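Local coordinates for ganglioside-induced differentiation-associated protein 2 (Homo sapiens, PDB 4UML), which is of poorly defined function, the part described here being its macro domain, a fold that in many relatives binds ADP-ribose, at residues S148-V153 and H184-T189; E100-L105 and I126-G131. One frame throughout, in Å; residues are numbered along the deposited sequence.

Contact 1 of 2, residues S148-V153 and H184-T189; sequences SCYRNV and HIALRT
The ring of Y150 lies flat against A186, and T189, one turn further along the second helix, closes over the foot of the same side chain. A186 CA stands 3.8 Å above the centre of the ring, while its methyl is shifted toward the hydroxyl end, where A186 CB comes to 3.3 Å from Y150 CZ. The methyl makes a CH-pi contact over the face, its line to the centroid 29° off the ring normal. In Y150, CG is anti to its own carbonyl carbon (chi1 -79°), and the ring extends from CB back along the neighbouring helix, toward that helix's N-terminal end. At the base, T189 CG2 packs against Y150 CB at 3.8 Å and also skirts the backbone N of R151. The T189 methyl faces the tyrosine while OG1 turns back into its own helix, donating to I185 O at 2.6 Å. That carbonyl also accepts the backbone N of T189, the two donors arriving from opposite faces of its plane, so the buried hydroxyl is satisfied within the helix and the surface offered to Y150 is apolar. The ring of Y150 also meets that of F167 in strand 164-167, and its OH makes a weak hydrogen bond to I170 N. Replacing Y150 with an alanine is likely to strip the A186 methyl of the ring face it rests on, open a gap between the helices and leave I170 N without its weak partner. Y150 and A186 are the nearest CA pair; the segment axes approach to 9.5 Å at a crossing angle of -31°. The two helices, linked in sequence through strand 164-167, pack side by side within one helical layer of the alpha/beta/alpha sandwich of the macro domain.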
loop_
_atom_site.group_PDB
_atom_site.type_symbol
_atom_site.label_atom_id
_atom_site.label_comp_id
_atom_site.label_asym_id
_atom_site.label_seq_id
_atom_site.Cartn_x
_atom_site.Cartn_y
_atom_site.Cartn_z
ATOM N N SER A 148 -8.950 7.571 -2.559
ATOM C CA SER A 148 -8.720 7.316 -3.978
ATOM C C SER A 148 -7.378 6.664 -4.226
ATOM O O SER A 148 -7.279 5.796 -5.073
ATOM C CB SER A 148 -8.877 8.589 -4.806
ATOM O OG SER A 148 -10.247 8.949 -4.782
ATOM N N CYS A 149 -6.327 7.089 -3.523
ATOM C CA CYS A 149 -5.050 6.382 -3.629
ATOM C C CYS A 149 -5.216 4.874 -3.416
ATOM O O CYS A 149 -4.765 4.081 -4.242
ATOM C CB CYS A 149 -4.055 6.920 -2.592
ATOM S SG CYS A 149 -3.502 8.590 -2.934
ATOM N N TYR A 150 -5.782 4.483 -2.280
ATOM C CA TYR A 150 -5.910 3.066 -1.954
ATOM C C TYR A 150 -6.846 2.331 -2.962
ATOM O O TYR A 150 -6.533 1.256 -3.425
ATOM C CB TYR A 150 -6.415 2.881 -0.519
ATOM C CG TYR A 150 -5.332 3.059 0.484
ATOM C CD1 TYR A 150 -4.503 1.994 0.805
ATOM C CD2 TYR A 150 -5.035 4.319 1.024
ATOM C CE1 TYR A 150 -3.441 2.157 1.672
ATOM C CE2 TYR A 150 -3.990 4.490 1.919
ATOM C CZ TYR A 150 -3.195 3.416 2.227
ATOM O OH TYR A 150 -2.154 3.561 3.063
ATOM N N ARG A 151 -7.951 2.967 -3.304
ATOM C CA ARG A 151 -8.932 2.434 -4.269
ATOM C C ARG A 151 -8.288 2.234 -5.658
ATOM O O ARG A 151 -8.442 1.202 -6.305
ATOM C CB ARG A 151 -10.058 3.449 -4.349
ATOM C CG ARG A 151 -11.171 3.128 -5.341
ATOM C CD ARG A 151 -10.990 3.845 -6.672
ATOM N NE ARG A 151 -12.222 3.806 -7.470
ATOM C CZ ARG A 151 -12.329 4.203 -8.743
ATOM N NH1 ARG A 151 -11.281 4.672 -9.406
ATOM N NH2 ARG A 151 -13.507 4.131 -9.360
ATOM N N ASN A 152 -7.550 3.235 -6.120
ATOM C CA ASN A 152 -6.924 3.134 -7.423
ATOM C C ASN A 152 -5.758 2.145 -7.519
ATOM O O ASN A 152 -5.523 1.556 -8.588
ATOM C CB ASN A 152 -6.537 4.516 -7.914
ATOM C CG ASN A 152 -7.750 5.321 -8.364
ATOM O OD1 ASN A 152 -8.652 4.766 -8.979
ATOM N ND2 ASN A 152 -7.792 6.610 -8.033
ATOM N N VAL A 153 -5.009 1.976 -6.424
ATOM C CA VAL A 153 -3.986 0.936 -6.376
ATOM C C VAL A 153 -4.619 -0.419 -6.572
ATOM O O VAL A 153 -4.189 -1.243 -7.413
ATOM C CB VAL A 153 -3.246 0.967 -5.011
ATOM C CG1 VAL A 153 -2.405 -0.287 -4.805
ATOM C CG2 VAL A 153 -2.329 2.187 -4.985
ATOM N N HIS A 184 -7.156 4.347 9.453
ATOM C CA HIS A 184 -8.546 3.901 9.303
ATOM C C HIS A 184 -8.946 3.818 7.857
ATOM O O HIS A 184 -9.596 2.877 7.442
ATOM C CB HIS A 184 -9.525 4.857 9.954
ATOM C CG HIS A 184 -9.618 4.727 11.425
ATOM N ND1 HIS A 184 -10.363 3.740 12.029
ATOM C CD2 HIS A 184 -9.076 5.460 12.421
ATOM C CE1 HIS A 184 -10.285 3.879 13.342
ATOM N NE2 HIS A 184 -9.498 4.908 13.604
ATOM N N ILE A 185 -8.562 4.829 7.082
ATOM C CA ILE A 185 -8.906 4.854 5.658
ATOM C C ILE A 185 -8.248 3.691 4.933
ATOM O O ILE A 185 -8.897 2.971 4.177
ATOM C CB ILE A 185 -8.534 6.219 5.023
ATOM C CG1 ILE A 185 -9.382 7.312 5.693
ATOM C CG2 ILE A 185 -8.732 6.182 3.525
ATOM C CD1 ILE A 185 -8.955 8.735 5.410
ATOM N N ALA A 186 -6.959 3.485 5.179
ATOM C CA ALA A 186 -6.228 2.416 4.518
ATOM C C ALA A 186 -6.887 1.045 4.805
ATOM O O ALA A 186 -7.206 0.289 3.877
ATOM C CB ALA A 186 -4.777 2.410 4.981
ATOM N N LEU A 187 -7.111 0.739 6.070
ATOM C CA LEU A 187 -7.647 -0.577 6.428
ATOM C C LEU A 187 -9.088 -0.765 5.981
ATOM O O LEU A 187 -9.460 -1.839 5.496
ATOM C CB LEU A 187 -7.517 -0.803 7.932
ATOM C CG LEU A 187 -6.086 -0.770 8.464
ATOM C CD1 LEU A 187 -6.092 -0.986 9.954
ATOM C CD2 LEU A 187 -5.261 -1.824 7.765
ATOM N N ARG A 188 -9.910 0.261 6.164
ATOM C CA ARG A 188 -11.319 0.173 5.763
ATOM C C ARG A 188 -11.452 -0.078 4.262
ATOM O O ARG A 188 -12.209 -0.950 3.795
ATOM C CB ARG A 188 -12.035 1.465 6.170
ATOM C CG ARG A 188 -13.532 1.475 5.913
ATOM C CD ARG A 188 -14.130 2.768 6.464
ATOM N NE ARG A 188 -13.684 3.889 5.637
ATOM C CZ ARG A 188 -13.398 5.110 6.070
ATOM N NH1 ARG A 188 -13.526 5.431 7.347
ATOM N NH2 ARG A 188 -12.998 6.023 5.199
ATOM N N THR A 189 -10.662 0.644 3.482
ATOM C CA THR A 189 -10.718 0.514 2.027
ATOM C C THR A 189 -10.282 -0.867 1.564
ATOM O O THR A 189 -10.898 -1.500 0.661
ATOM C CB THR A 189 -9.827 1.602 1.367
ATOM O OG1 THR A 189 -10.208 2.885 1.877
ATOM C CG2 THR A 189 -9.920 1.565 -0.124
#

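Contact 2 of 2, residues E100-L105 and I126-G131; sequences EDLQKL and IIHTVG
L102 sets one methyl over the imidazole of H128, joining helix 97-105 to strand 125-129. The methyl carbon CD1 of L102 stands 3.7 Å above the ring plane, displaced toward the rim, and its nearest ring atom is H128 CE1. This is a CH-pi contact, 19° off the ring normal. The leucine gets there with an unusual bend: chi1 of -140° is well away from a staggered value, and CD1 rather than CD2 is brought to the histidine. L105, one turn on, has a regular extended side chain and approaches more loosely, its CD1 4.5 Å from H128 CD2. H128 turns CG anti to its carbonyl carbon, and chi2 of -92° sets the ring plane about perpendicular to the plane of CA, CB and CG. On the opposite face I126 CG2 stands 3.3 Å above the plane, also toward the rim, so aliphatic carbon flanks the ring on both faces. Both ring nitrogens are engaged beyond the two segments, NE2 with T116 OG1 and ND1 with N74 ND2. Polar bonds to the adjacent strands thus fix the rotation of the imidazole, while dispersion and CH-pi attraction, with little directional demand, carry the helix's contact with the ring, chiefly through L102 on one face.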
loop_
_atom_site.group_PDB
_atom_site.type_symbol
_atom_site.label_atom_id
_atom_site.label_comp_id
_atom_site.label_asym_id
_atom_site.label_seq_id
_atom_site.Cartn_x
_atom_site.Cartn_y
_atom_site.Cartn_z
ATOM N N GLU A 100 13.328 6.230 -17.416
ATOM C CA GLU A 100 12.656 6.287 -18.728
ATOM C C GLU A 100 11.154 5.977 -18.617
ATOM O O GLU A 100 10.318 6.680 -19.207
ATOM C CB GLU A 100 13.322 5.345 -19.754
ATOM C CG GLU A 100 14.623 5.901 -20.348
ATOM C CD GLU A 100 15.826 5.715 -19.434
ATOM O OE1 GLU A 100 16.232 4.562 -19.197
ATOM O OE2 GLU A 100 16.345 6.728 -18.954
ATOM N N ASP A 101 10.824 4.926 -17.873
ATOM C CA ASP A 101 9.421 4.553 -17.636
ATOM C C ASP A 101 8.661 5.681 -16.952
ATOM O O ASP A 101 7.507 5.966 -17.289
ATOM C CB ASP A 101 9.313 3.278 -16.790
ATOM C CG ASP A 101 8.858 2.074 -17.602
ATOM O OD1 ASP A 101 9.222 2.021 -18.810
ATOM O OD2 ASP A 101 8.144 1.180 -17.022
ATOM N N LEU A 102 9.339 6.321 -16.014
ATOM C CA LEU A 102 8.756 7.335 -15.184
ATOM C C LEU A 102 8.454 8.652 -15.972
ATOM O O LEU A 102 7.376 9.233 -15.827
ATOM C CB LEU A 102 9.706 7.552 -14.014
ATOM C CG LEU A 102 9.201 7.777 -12.597
ATOM C CD1 LEU A 102 8.060 6.854 -12.183
ATOM C CD2 LEU A 102 10.385 7.608 -11.650
ATOM N N GLN A 103 9.379 9.094 -16.828
ATOM C CA GLN A 103 9.141 10.285 -17.637
ATOM C C GLN A 103 7.983 10.038 -18.561
ATOM O O GLN A 103 7.139 10.916 -18.718
ATOM C CB GLN A 103 10.368 10.701 -18.475
ATOM C CG GLN A 103 11.672 10.973 -17.720
ATOM C CD GLN A 103 11.514 11.778 -16.433
ATOM O OE1 GLN A 103 10.592 11.564 -15.646
ATOM N NE2 GLN A 103 12.444 12.694 -16.203
ATOM N N LYS A 104 7.917 8.852 -19.165
ATOM C CA LYS A 104 6.791 8.530 -20.026
ATOM C C LYS A 104 5.444 8.860 -19.359
ATOM O O LYS A 104 4.512 9.291 -20.040
ATOM C CB LYS A 104 6.825 7.067 -20.495
ATOM C CG LYS A 104 7.791 6.778 -21.652
ATOM C CD LYS A 104 7.769 5.306 -22.081
ATOM C CE LYS A 104 9.107 4.850 -22.662
ATOM N N LEU A 105 5.330 8.673 -18.040
ATOM C CA LEU A 105 4.041 8.864 -17.356
ATOM C C LEU A 105 3.595 10.326 -17.298
ATOM O O LEU A 105 2.407 10.571 -17.188
ATOM C CB LEU A 105 4.081 8.301 -15.920
ATOM C CG LEU A 105 4.412 6.812 -15.733
ATOM C CD1 LEU A 105 4.439 6.515 -14.246
ATOM C CD2 LEU A 105 3.382 5.936 -16.418
ATOM N N ILE A 126 5.708 -1.602 -10.051
ATOM C CA ILE A 126 5.541 -0.594 -9.021
ATOM C C ILE A 126 4.245 0.101 -9.387
ATOM O O ILE A 126 4.036 0.430 -10.569
ATOM C CB ILE A 126 6.673 0.448 -9.022
ATOM C CG1 ILE A 126 8.020 -0.208 -8.778
ATOM C CG2 ILE A 126 6.476 1.490 -7.920
ATOM C CD1 ILE A 126 9.187 0.621 -9.235
ATOM N N ILE A 127 3.389 0.326 -8.384
ATOM C CA ILE A 127 2.263 1.231 -8.543
ATOM C C ILE A 127 2.615 2.542 -7.825
ATOM O O ILE A 127 2.837 2.560 -6.613
ATOM C CB ILE A 127 0.957 0.619 -7.988
ATOM C CG1 ILE A 127 0.624 -0.638 -8.776
ATOM C CG2 ILE A 127 -0.186 1.650 -8.070
ATOM C CD1 ILE A 127 -0.434 -1.493 -8.132
ATOM N N HIS A 128 2.689 3.633 -8.587
ATOM C CA HIS A 128 3.024 4.920 -8.047
ATOM C C HIS A 128 1.735 5.667 -7.747
ATOM O O HIS A 128 0.808 5.704 -8.586
ATOM C CB HIS A 128 3.853 5.704 -9.066
ATOM C CG HIS A 128 5.059 4.968 -9.559
ATOM N ND1 HIS A 128 6.299 5.097 -8.971
ATOM C CD2 HIS A 128 5.208 4.064 -10.556
ATOM C CE1 HIS A 128 7.170 4.323 -9.597
ATOM N NE2 HIS A 128 6.537 3.696 -10.576
ATOM N N THR A 129 1.674 6.274 -6.574
ATOM C CA THR A 129 0.514 7.084 -6.219
ATOM C C THR A 129 0.920 8.341 -5.450
ATOM O O THR A 129 2.072 8.448 -5.027
ATOM C CB THR A 129 -0.478 6.226 -5.411
ATOM O OG1 THR A 129 -1.744 6.872 -5.386
ATOM C CG2 THR A 129 0.031 5.952 -3.997
ATOM N N VAL A 130 -0.019 9.264 -5.245
ATOM C CA VAL A 130 0.267 10.580 -4.606
ATOM C C VAL A 130 -0.822 10.909 -3.586
ATOM O O VAL A 130 -1.974 11.142 -3.928
ATOM C CB VAL A 130 0.313 11.708 -5.669
ATOM C CG1 VAL A 130 0.497 13.107 -5.049
ATOM C CG2 VAL A 130 1.367 11.411 -6.729
ATOM N N GLY A 131 -0.449 10.888 -2.331
ATOM C CA GLY A 131 -1.342 11.231 -1.261
ATOM C C GLY A 131 -1.470 12.751 -1.136
ATOM O O GLY A 131 -0.656 13.510 -1.669
#

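Overall arrangement
Contact 1 is buried near the middle of the domain and joins two helices, whereas contact 2 lies farther out, only partly buried, and seats a short helix on a strand of the sheet. Their centres are about 18 Å apart. Both rest on a methyl over an aromatic face, but in contact 1 the ring comes from the helix 139-159 and in contact 2 from the strand; the histidine is pinned by polar partners at both nitrogens, the tyrosine more lightly. Strand 125-129 leads into helix 139-159, and the two meet directly: V153 CG2 packs 3.8 Å from I127 CG2, and C149 abuts T129 and V130, linking the two contacts through the core.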